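Local coordinates for protein chlorella virus DNA ligase-adenylate (Chlorella virus, PDB 1FVI) that probably seals nicks in DNA as an ATP-dependent ligase, and is captured here with AMP covalently attached to a lysine of its nucleotide pocket, at residues K190-T195 / V270-F275; V242-G247 / R284-I289; L58-S63 / Y94-Y99. The protein carries 1 engineered substitution. All blocks are in the same frame, centred on the assembly; numbering follows the deposited sequence.

Interaction 1 of 3, residues K190-T195 / V270-F275; sequences KDAEAT and VKFKYF
The rings of Phe272 and Tyr274 take the methyl of Ala192 between them. Tyr274 meets it at the ring edge, CE2 lying 3.5 Å from Ala192 CB, while the edge of Phe272 runs along the opposing backbone, with Glu193 C close to its plane. In both aromatics CG occupies the crowded position between the backbone N and the carbonyl carbon (chi1 70° for Phe272), which swings the rings across to strand 190-195. Tyr239, from outside the two strands, packs on the same face, edge-to-face with Phe272 and hydrogen-bonded to the Tyr274 hydroxyl.

The backbones form an antiparallel ladder of six hydrogen bonds, grouped in the pairs Lys190-Tyr274, Ala192-Phe272 and Ala194-Val270. On the other face, at the non-hydrogen-bonded pair Asp191-Lys273, the side chains run alongside each other. Bending at chi4 brings Lys273 NZ to 2.9 Å from Asp191 OD1, from above the carboxylate plane. A water donates to the same OD1 and to Phe272 O.

The pair is thus largely apolar on the face of Ala192, Phe272 and Tyr274, with Lys190 at its margin, and charged on that of Asp191, Glu193, Lys271 and Lys273, where the salt bridge would partly offset the Lys273 charge.

Interaction 2 of 3, residues V242-G247 / R284-I289; sequences VVFSIG and RFPVFI
Strands 244-246 and 286-289 pass 7.2 Å apart at an angle of 53°, too far and too oblique for backbone pairing, and no direct hydrogen bond joins them. Side chains fill the interval instead. Phe244 and Pro286 run antiparallel alongside each other, so that the proline ring comes to the edge of the phenyl group, with Pro286 CB 3.7 Å from Phe244 CE1. The phenylalanine reaches this place from the crowded position of CG between the backbone N and the carbonyl carbon (chi1 67°). Pro286 CB also approaches Ile246 CG1 at 4.3 Å, a looser contact.

These strands are the two outermost members of a five-stranded antiparallel sheet in the OB-like domain, with strands 232-237, 190-201 and 269-275 between them in the sheet order. Their meeting across the interior agrees with the strongly coiled, barrel-like sheet of an OB fold. Phe272, from strand 269-275, packs against both Phe244 and Ile246 and so extends the apolar layer between the edges.

Ile246 carries the deeper half of the contact. Its CG2, anti to the backbone N, lies 3.5 Å from Phe288 N and 3.7 Å from Phe288 CB, the two side chains roughly perpendicular. The Phe288 ring itself packs against Phe250. Beside the apolar groups one water links the two backbones, accepting from Gly247 N at 3.0 Å and donating to Pro286 O at 2.9 Å.

Interaction 3 of 3, residues L58-S63 / Y94-Y99; sequences LLPEGS and YYWFDY. With AMP (adenosine monophosphate), chain C.
Tyr94, near the start of strand 92-99, offers a ring face to Leu59, whose CD1 sits 3.8 Å from the centroid of the tyrosine ring in a CH-pi contact; the Tyr94 hydroxyl is held by Ser32 O. Trp96 takes the other branch: Leu59 CD2 stands over the six-membered ring of Trp96, 4.3 Å from its centroid. With CG anti to the backbone N (chi1 -174°), the indole meets Pro60 tip to tip, placing CZ2 3.5 Å from Pro60 CG. Trp96 NE1 makes a weak hydrogen bond to Asp98 O.

Phe97 turns the strand's opposite side to the nucleotide, its ring face lying over the adenine with Phe97 CD2 3.6 Å from AMP C6. Here, in the nucleotide-binding domain, the strand carries a classic beta bulge, Phe97 and Asp98 lying across from the single Asp64 of strand 63-68. Asp98 OD1 receives Tyr99 N at 2.8 Å, and OD2 forms salt bridges to Arg111 and Arg165.

Tyr99 finishes the strand as the non-hydrogen-bonded partner of Ser63. Its ring edge faces Glu61 O, while the hydroxyl oxygen comes 3.2 Å from Pro60 CB. Residues 60-63 form a type II turn, with Gly62 (phi 98°) where a side chain would jam against Glu61 O. Pro60 O is gripped twice, by Ser63 N and by Ser63 OG, the latter at 2.9 Å on a carbonyl lone pair.

Interactions 1 and 2 belong to one antiparallel sheet of the OB-like domain and touch directly: strands 269-275 and 286-291 are neighbours, with probable backbone hydrogen bonds from Val287 N to Lys273 O and from Ile289 N to Lys271 O. Both are partly buried, but interaction 1 is a ladder with a charged outer face, whereas interaction 2 joins the sheet's edges by apolar packing and a single water. Interaction 3 lies in the nucleotide-binding domain, on the opposite side of the chain's centre and about 35 Å from interaction 1 between centres. The most buried, it is built from aromatic side chains packed on Leu59 and Pro60, and a turn, behind the phenylalanine whose ring face covers the adenine.

Interaction 1 of 3, residues K190-T195 / V270-F275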
loop_
_atom_site.group_PDB
_atom_site.type_symbol
_atom_site.label_atom_id
_atom_site.label_comp_id
_atom_site.label_asym_id
_atom_site.label_seq_id
_atom_site.Cartn_x
_atom_site.Cartn_y
_atom_site.Cartn_z
ATOM N N LYS A 190 -8.280 -10.920 -9.123
ATOM C CA LYS A 190 -8.294 -12.363 -8.891
ATOM C C LYS A 190 -6.886 -12.935 -8.933
ATOM O O LYS A 190 -6.049 -12.445 -9.676
ATOM C CB LYS A 190 -9.139 -13.000 -9.999
ATOM C CG LYS A 190 -9.729 -14.364 -9.722
ATOM C CD LYS A 190 -10.710 -14.704 -10.850
ATOM C CE LYS A 190 -11.572 -15.928 -10.561
ATOM N NZ LYS A 190 -10.825 -17.202 -10.714
ATOM N N ASP A 191 -6.646 -13.976 -8.141
ATOM C CA ASP A 191 -5.362 -14.657 -8.081
ATOM C C ASP A 191 -5.316 -15.814 -9.062
ATOM O O ASP A 191 -6.214 -16.662 -9.087
ATOM C CB ASP A 191 -5.121 -15.225 -6.692
ATOM C CG ASP A 191 -4.775 -14.174 -5.694
ATOM O OD1 ASP A 191 -3.743 -13.491 -5.879
ATOM O OD2 ASP A 191 -5.543 -14.033 -4.722
ATOM N N ALA A 192 -4.237 -15.877 -9.828
ATOM C CA ALA A 192 -4.060 -16.941 -10.803
ATOM C C ALA A 192 -2.577 -17.306 -10.942
ATOM O O ALA A 192 -1.692 -16.616 -10.422
ATOM C CB ALA A 192 -4.649 -16.523 -12.153
ATOM N N GLU A 193 -2.321 -18.423 -11.611
ATOM C CA GLU A 193 -0.963 -18.901 -11.825
ATOM C C GLU A 193 -0.734 -19.145 -13.305
ATOM O O GLU A 193 -1.649 -19.516 -14.036
ATOM C CB GLU A 193 -0.708 -20.202 -11.053
ATOM C CG GLU A 193 -0.377 -20.018 -9.601
ATOM C CD GLU A 193 -0.257 -21.340 -8.866
ATOM O OE1 GLU A 193 0.267 -22.312 -9.456
ATOM O OE2 GLU A 193 -0.686 -21.412 -7.694
ATOM N N ALA A 194 0.509 -18.961 -13.728
ATOM C CA ALA A 194 0.878 -19.155 -15.113
ATOM C C ALA A 194 2.304 -19.689 -15.200
ATOM O O ALA A 194 3.123 -19.466 -14.303
ATOM C CB ALA A 194 0.751 -17.853 -15.856
ATOM N N THR A 195 2.578 -20.461 -16.243
ATOM C CA THR A 195 3.910 -21.005 -16.427
ATOM C C THR A 195 4.681 -20.051 -17.331
ATOM O O THR A 195 4.128 -19.552 -18.313
ATOM C CB THR A 195 3.855 -22.412 -17.073
ATOM O OG1 THR A 195 3.242 -23.330 -16.161
ATOM C CG2 THR A 195 5.261 -22.914 -17.429
ATOM N N VAL A 270 4.385 -18.743 -11.937
ATOM C CA VAL A 270 4.339 -17.453 -11.246
ATOM C C VAL A 270 2.914 -17.120 -10.775
ATOM O O VAL A 270 1.929 -17.530 -11.403
ATOM C CB VAL A 270 4.872 -16.273 -12.136
ATOM C CG1 VAL A 270 6.314 -16.513 -12.534
ATOM C CG2 VAL A 270 4.011 -16.080 -13.374
ATOM N N LYS A 271 2.817 -16.469 -9.615
ATOM C CA LYS A 271 1.530 -16.025 -9.067
ATOM C C LYS A 271 1.293 -14.603 -9.597
ATOM O O LYS A 271 2.206 -13.775 -9.581
ATOM C CB LYS A 271 1.569 -15.981 -7.529
ATOM C CG LYS A 271 2.079 -17.255 -6.863
ATOM C CD LYS A 271 1.779 -17.282 -5.357
ATOM C CE LYS A 271 2.466 -16.160 -4.588
ATOM N NZ LYS A 271 3.951 -16.308 -4.545
ATOM N N PHE A 272 0.090 -14.327 -10.093
ATOM C CA PHE A 272 -0.239 -12.991 -10.601
ATOM C C PHE A 272 -1.691 -12.673 -10.310
ATOM O O PHE A 272 -2.438 -13.528 -9.847
ATOM C CB PHE A 272 0.049 -12.852 -12.116
ATOM C CG PHE A 272 -0.895 -13.633 -13.023
ATOM C CD1 PHE A 272 -1.838 -12.959 -13.809
ATOM C CD2 PHE A 272 -0.834 -15.031 -13.100
ATOM C CE1 PHE A 272 -2.707 -13.657 -14.658
ATOM C CE2 PHE A 272 -1.696 -15.736 -13.944
ATOM C CZ PHE A 272 -2.637 -15.046 -14.725
ATOM N N LYS A 273 -2.066 -11.421 -10.521
ATOM C CA LYS A 273 -3.438 -10.979 -10.320
ATOM C C LYS A 273 -3.864 -10.284 -11.595
ATOM O O LYS A 273 -3.020 -9.848 -12.386
ATOM C CB LYS A 273 -3.551 -9.994 -9.135
ATOM C CG LYS A 273 -3.553 -10.649 -7.746
ATOM C CD LYS A 273 -3.427 -9.621 -6.629
ATOM C CE LYS A 273 -3.337 -10.282 -5.249
ATOM N NZ LYS A 273 -4.613 -10.935 -4.819
ATOM N N TYR A 274 -5.176 -10.172 -11.779
ATOM C CA TYR A 274 -5.753 -9.515 -12.948
ATOM C C TYR A 274 -7.228 -9.291 -12.659
ATOM O O TYR A 274 -7.755 -9.822 -11.686
ATOM C CB TYR A 274 -5.606 -10.404 -14.206
ATOM C CG TYR A 274 -6.402 -11.687 -14.127
ATOM C CD1 TYR A 274 -7.597 -11.827 -14.823
ATOM C CD2 TYR A 274 -5.983 -12.738 -13.309
ATOM C CE1 TYR A 274 -8.354 -12.970 -14.703
ATOM C CE2 TYR A 274 -6.728 -13.879 -13.183
ATOM C CZ TYR A 274 -7.915 -13.997 -13.881
ATOM O OH TYR A 274 -8.667 -15.146 -13.763
ATOM N N PHE A 275 -7.888 -8.492 -13.492
ATOM C CA PHE A 275 -9.315 -8.262 -13.320
ATOM C C PHE A 275 -10.130 -9.176 -14.256
ATOM O O PHE A 275 -9.994 -9.108 -15.469
ATOM C CB PHE A 275 -9.692 -6.789 -13.565
ATOM C CG PHE A 275 -11.144 -6.505 -13.306
ATOM C CD1 PHE A 275 -11.695 -6.760 -12.050
ATOM C CD2 PHE A 275 -11.982 -6.078 -14.329
ATOM C CE1 PHE A 275 -13.057 -6.604 -11.812
ATOM C CE2 PHE A 275 -13.360 -5.918 -14.098
ATOM C CZ PHE A 275 -13.889 -6.184 -12.837
HETATM O O HOH W 1 -1.131 -14.217 -6.965
#

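Interaction 2 of 3, residues V242-G247 / R284-I289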
loop_
_atom_site.group_PDB
_atom_site.type_symbol
_atom_site.label_atom_id
_atom_site.label_comp_id
_atom_site.label_asym_id
_atom_site.label_seq_id
_atom_site.Cartn_x
_atom_site.Cartn_y
_atom_site.Cartn_z
ATOM N N VAL A 242 -3.819 -19.792 -22.773
ATOM C CA VAL A 242 -3.793 -18.425 -23.284
ATOM C C VAL A 242 -2.489 -17.696 -22.947
ATOM O O VAL A 242 -2.204 -17.381 -21.796
ATOM C CB VAL A 242 -5.053 -17.610 -22.844
ATOM C CG1 VAL A 242 -4.869 -16.127 -23.151
ATOM C CG2 VAL A 242 -6.298 -18.121 -23.585
ATOM N N VAL A 243 -1.715 -17.403 -23.981
ATOM C CA VAL A 243 -0.447 -16.725 -23.806
ATOM C C VAL A 243 -0.593 -15.211 -23.790
ATOM O O VAL A 243 -1.359 -14.641 -24.562
ATOM C CB VAL A 243 0.554 -17.158 -24.901
ATOM C CG1 VAL A 243 1.910 -16.462 -24.718
ATOM C CG2 VAL A 243 0.710 -18.689 -24.876
ATOM N N PHE A 244 0.113 -14.581 -22.856
ATOM C CA PHE A 244 0.129 -13.127 -22.707
ATOM C C PHE A 244 1.336 -12.737 -21.860
ATOM O O PHE A 244 1.918 -13.575 -21.163
ATOM C CB PHE A 244 -1.155 -12.630 -22.044
ATOM C CG PHE A 244 -1.304 -13.068 -20.624
ATOM C CD1 PHE A 244 -1.081 -12.163 -19.575
ATOM C CD2 PHE A 244 -1.627 -14.390 -20.327
ATOM C CE1 PHE A 244 -1.174 -12.568 -18.253
ATOM C CE2 PHE A 244 -1.723 -14.812 -19.001
ATOM C CZ PHE A 244 -1.495 -13.900 -17.960
ATOM N N SER A 245 1.723 -11.471 -21.914
ATOM C CA SER A 245 2.865 -11.055 -21.127
ATOM C C SER A 245 2.500 -10.285 -19.874
ATOM O O SER A 245 1.390 -9.753 -19.750
ATOM C CB SER A 245 3.851 -10.241 -21.967
ATOM O OG SER A 245 3.212 -9.151 -22.586
ATOM N N ILE A 246 3.432 -10.296 -18.925
ATOM C CA ILE A 246 3.287 -9.568 -17.687
ATOM C C ILE A 246 4.518 -8.683 -17.604
ATOM O O ILE A 246 5.643 -9.174 -17.515
ATOM C CB ILE A 246 3.205 -10.501 -16.456
ATOM C CG1 ILE A 246 2.016 -11.467 -16.605
ATOM C CG2 ILE A 246 3.049 -9.663 -15.183
ATOM C CD1 ILE A 246 1.742 -12.349 -15.384
ATOM N N GLY A 247 4.295 -7.376 -17.670
ATOM C CA GLY A 247 5.389 -6.426 -17.608
ATOM C C GLY A 247 5.405 -5.551 -16.362
ATOM O O GLY A 247 6.237 -4.654 -16.265
ATOM N N ARG A 284 -7.231 -9.108 -18.130
ATOM C CA ARG A 284 -7.092 -7.656 -18.095
ATOM C C ARG A 284 -6.210 -7.231 -16.924
ATOM O O ARG A 284 -6.185 -7.908 -15.888
ATOM C CB ARG A 284 -8.465 -6.993 -17.975
ATOM C CG ARG A 284 -9.316 -7.101 -19.217
ATOM C CD ARG A 284 -8.668 -6.383 -20.400
ATOM N NE ARG A 284 -8.349 -4.986 -20.095
ATOM C CZ ARG A 284 -9.045 -3.940 -20.533
ATOM N NH1 ARG A 284 -10.114 -4.116 -21.300
ATOM N NH2 ARG A 284 -8.658 -2.709 -20.215
ATOM N N PHE A 285 -5.446 -6.154 -17.118
ATOM C CA PHE A 285 -4.558 -5.605 -16.083
ATOM C C PHE A 285 -3.733 -6.647 -15.284
ATOM O O PHE A 285 -3.710 -6.622 -14.056
ATOM C CB PHE A 285 -5.390 -4.804 -15.080
ATOM C CG PHE A 285 -6.239 -3.732 -15.691
ATOM C CD1 PHE A 285 -7.594 -3.649 -15.381
ATOM C CD2 PHE A 285 -5.682 -2.767 -16.514
ATOM C CE1 PHE A 285 -8.384 -2.615 -15.878
ATOM C CE2 PHE A 285 -6.462 -1.727 -17.019
ATOM C CZ PHE A 285 -7.818 -1.653 -16.697
ATOM N N PRO A 286 -3.054 -7.577 -15.964
ATOM C CA PRO A 286 -2.283 -8.557 -15.185
ATOM C C PRO A 286 -1.126 -7.932 -14.399
ATOM O O PRO A 286 -0.487 -6.972 -14.852
ATOM C CB PRO A 286 -1.791 -9.535 -16.262
ATOM C CG PRO A 286 -1.638 -8.639 -17.474
ATOM C CD PRO A 286 -2.883 -7.796 -17.413
ATOM N N VAL A 287 -0.847 -8.493 -13.230
ATOM C CA VAL A 287 0.220 -7.990 -12.371
ATOM C C VAL A 287 0.964 -9.156 -11.753
ATOM O O VAL A 287 0.345 -10.054 -11.186
ATOM C CB VAL A 287 -0.324 -7.125 -11.181
ATOM C CG1 VAL A 287 0.839 -6.431 -10.453
ATOM C CG2 VAL A 287 -1.328 -6.115 -11.657
ATOM N N PHE A 288 2.294 -9.118 -11.841
ATOM C CA PHE A 288 3.133 -10.151 -11.262
ATOM C C PHE A 288 3.120 -9.992 -9.750
ATOM O O PHE A 288 3.257 -8.883 -9.230
ATOM C CB PHE A 288 4.567 -10.009 -11.775
ATOM C CG PHE A 288 5.569 -10.858 -11.040
ATOM C CD1 PHE A 288 5.664 -12.216 -11.293
ATOM C CD2 PHE A 288 6.439 -10.287 -10.129
ATOM C CE1 PHE A 288 6.611 -12.986 -10.655
ATOM C CE2 PHE A 288 7.396 -11.052 -9.481
ATOM C CZ PHE A 288 7.485 -12.408 -9.745
ATOM N N ILE A 289 2.940 -11.101 -9.049
ATOM C CA ILE A 289 2.929 -11.074 -7.587
ATOM C C ILE A 289 4.203 -11.745 -7.074
ATOM O O ILE A 289 5.002 -11.134 -6.348
ATOM C CB ILE A 289 1.687 -11.809 -7.006
ATOM C CG1 ILE A 289 0.398 -11.106 -7.444
ATOM C CG2 ILE A 289 1.772 -11.878 -5.492
ATOM C CD1 ILE A 289 0.332 -9.645 -7.060
HETATM O O HOH W 2 1.559 -6.523 -16.916
#

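Interaction 3 of 3, residues L58-S63 / Y94-Y99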
loop_
_atom_site.group_PDB
_atom_site.type_symbol
_atom_site.label_atom_id
_atom_site.label_comp_id
_atom_site.label_asym_id
_atom_site.label_seq_id
_atom_site.Cartn_x
_atom_site.Cartn_y
_atom_site.Cartn_z
ATOM N N LEU A 58 8.279 12.817 15.968
ATOM C CA LEU A 58 8.016 13.254 14.597
ATOM C C LEU A 58 6.577 13.626 14.260
ATOM O O LEU A 58 6.323 14.640 13.614
ATOM C CB LEU A 58 8.477 12.166 13.615
ATOM C CG LEU A 58 9.743 12.327 12.767
ATOM C CD1 LEU A 58 10.859 12.987 13.530
ATOM C CD2 LEU A 58 10.170 10.966 12.301
ATOM N N LEU A 59 5.632 12.819 14.707
ATOM C CA LEU A 59 4.242 13.054 14.354
ATOM C C LEU A 59 3.427 13.925 15.287
ATOM O O LEU A 59 3.637 13.913 16.504
ATOM C CB LEU A 59 3.521 11.713 14.194
ATOM C CG LEU A 59 4.008 10.701 13.152
ATOM C CD1 LEU A 59 3.319 9.367 13.423
ATOM C CD2 LEU A 59 3.703 11.203 11.739
ATOM N N PRO A 60 2.491 14.715 14.718
ATOM C CA PRO A 60 1.638 15.578 15.532
ATOM C C PRO A 60 0.568 14.706 16.157
ATOM O O PRO A 60 0.230 13.641 15.627
ATOM C CB PRO A 60 1.045 16.543 14.507
ATOM C CG PRO A 60 0.975 15.707 13.284
ATOM C CD PRO A 60 2.315 15.033 13.289
ATOM N N GLU A 61 0.087 15.130 17.317
ATOM C CA GLU A 61 -0.958 14.421 18.043
ATOM C C GLU A 61 -2.174 14.219 17.112
ATOM O O GLU A 61 -2.578 15.139 16.400
ATOM C CB GLU A 61 -1.332 15.264 19.274
ATOM C CG GLU A 61 -2.527 14.763 20.061
ATOM C CD GLU A 61 -2.243 13.521 20.883
ATOM O OE1 GLU A 61 -1.070 13.092 20.961
ATOM O OE2 GLU A 61 -3.213 12.987 21.468
ATOM N N GLY A 62 -2.730 13.010 17.088
ATOM C CA GLY A 62 -3.874 12.751 16.226
ATOM C C GLY A 62 -3.543 12.091 14.890
ATOM O O GLY A 62 -4.425 11.874 14.047
ATOM N N SER A 63 -2.268 11.769 14.695
ATOM C CA SER A 63 -1.829 11.099 13.478
ATOM C C SER A 63 -2.291 9.646 13.409
ATOM O O SER A 63 -2.276 8.929 14.417
ATOM C CB SER A 63 -0.314 11.128 13.370
ATOM O OG SER A 63 0.105 12.420 13.024
ATOM N N TYR A 94 6.618 4.894 7.869
ATOM C CA TYR A 94 5.326 5.140 8.478
ATOM C C TYR A 94 4.480 5.850 7.438
ATOM O O TYR A 94 4.786 6.982 7.043
ATOM C CB TYR A 94 5.444 5.987 9.745
ATOM C CG TYR A 94 4.100 6.269 10.375
ATOM C CD1 TYR A 94 3.483 5.331 11.202
ATOM C CD2 TYR A 94 3.450 7.485 10.154
ATOM C CE1 TYR A 94 2.245 5.598 11.804
ATOM C CE2 TYR A 94 2.211 7.768 10.750
ATOM C CZ TYR A 94 1.626 6.823 11.573
ATOM O OH TYR A 94 0.448 7.125 12.193
ATOM N N TYR A 95 3.482 5.134 6.924
ATOM C CA TYR A 95 2.568 5.689 5.938
ATOM C C TYR A 95 1.500 6.425 6.747
ATOM O O TYR A 95 0.684 5.796 7.434
ATOM C CB TYR A 95 1.933 4.568 5.113
ATOM C CG TYR A 95 2.893 3.819 4.201
ATOM C CD1 TYR A 95 3.548 2.669 4.642
ATOM C CD2 TYR A 95 3.116 4.244 2.881
ATOM C CE1 TYR A 95 4.401 1.949 3.793
ATOM C CE2 TYR A 95 3.962 3.531 2.024
ATOM C CZ TYR A 95 4.598 2.383 2.492
ATOM O OH TYR A 95 5.419 1.656 1.660
ATOM N N TRP A 96 1.553 7.753 6.692
ATOM C CA TRP A 96 0.643 8.624 7.436
ATOM C C TRP A 96 -0.554 8.940 6.579
ATOM O O TRP A 96 -0.458 9.740 5.655
ATOM C CB TRP A 96 1.403 9.900 7.795
ATOM C CG TRP A 96 0.703 10.893 8.702
ATOM C CD1 TRP A 96 -0.420 10.690 9.444
ATOM C CD2 TRP A 96 1.083 12.267 8.909
ATOM N NE1 TRP A 96 -0.774 11.854 10.088
ATOM C CE2 TRP A 96 0.127 12.837 9.777
ATOM C CE3 TRP A 96 2.135 13.071 8.434
ATOM C CZ2 TRP A 96 0.182 14.180 10.181
ATOM C CZ3 TRP A 96 2.192 14.409 8.838
ATOM C CH2 TRP A 96 1.213 14.945 9.705
ATOM N N PHE A 97 -1.686 8.311 6.876
ATOM C CA PHE A 97 -2.880 8.530 6.068
ATOM C C PHE A 97 -4.015 9.381 6.642
ATOM O O PHE A 97 -4.953 9.723 5.910
ATOM C CB PHE A 97 -3.410 7.199 5.507
ATOM C CG PHE A 97 -3.690 6.149 6.547
ATOM C CD1 PHE A 97 -4.679 6.351 7.531
ATOM C CD2 PHE A 97 -3.054 4.913 6.480
ATOM C CE1 PHE A 97 -5.034 5.334 8.421
ATOM C CE2 PHE A 97 -3.397 3.877 7.364
ATOM C CZ PHE A 97 -4.391 4.083 8.339
ATOM N N ASP A 98 -3.945 9.711 7.934
ATOM C CA ASP A 98 -4.972 10.542 8.550
ATOM C C ASP A 98 -4.414 11.393 9.682
ATOM O O ASP A 98 -3.357 11.098 10.232
ATOM C CB ASP A 98 -6.174 9.710 9.019
ATOM C CG ASP A 98 -7.497 10.453 8.870
ATOM O OD1 ASP A 98 -7.494 11.676 8.600
ATOM O OD2 ASP A 98 -8.555 9.807 9.026
ATOM N N TYR A 99 -5.161 12.438 10.022
ATOM C CA TYR A 99 -4.779 13.410 11.043
ATOM C C TYR A 99 -6.035 14.035 11.624
ATOM O O TYR A 99 -6.687 14.840 10.947
ATOM C CB TYR A 99 -3.972 14.529 10.367
ATOM C CG TYR A 99 -3.398 15.576 11.294
ATOM C CD1 TYR A 99 -3.145 15.288 12.640
ATOM C CD2 TYR A 99 -3.021 16.828 10.802
ATOM C CE1 TYR A 99 -2.522 16.213 13.468
ATOM C CE2 TYR A 99 -2.393 17.760 11.621
ATOM C CZ TYR A 99 -2.144 17.441 12.952
ATOM O OH TYR A 99 -1.486 18.336 13.761
HETATM P P AMP C . -7.088 -5.999 4.749
HETATM O O1P AMP C . -8.333 -6.762 4.810
HETATM O O3P AMP C . -6.164 -6.939 5.629
HETATM O "O5'" AMP C . -7.191 -4.767 5.607
HETATM C "C5'" AMP C . -5.973 -3.904 5.842
HETATM C "C4'" AMP C . -6.002 -3.192 7.176
HETATM O "O4'" AMP C . -5.047 -2.131 7.081
HETATM C "C3'" AMP C . -7.363 -2.536 7.507
HETATM O "O3'" AMP C . -7.736 -2.617 8.883
HETATM C "C2'" AMP C . -7.173 -1.094 7.183
HETATM O "O2'" AMP C . -7.965 -0.287 8.047
HETATM C "C1'" AMP C . -5.652 -0.876 7.280
HETATM N N9 AMP C . -5.190 0.023 6.240
HETATM C C8 AMP C . -4.134 -0.246 5.397
HETATM N N7 AMP C . -3.953 0.739 4.564
HETATM C C5 AMP C . -4.909 1.706 4.844
HETATM C C6 AMP C . -5.204 2.961 4.292
HETATM N N6 AMP C . -4.507 3.489 3.259
HETATM N N1 AMP C . -6.234 3.628 4.844
HETATM C C2 AMP C . -6.907 3.108 5.845
HETATM N N3 AMP C . -6.741 1.937 6.466
HETATM C C4 AMP C . -5.701 1.234 5.928
#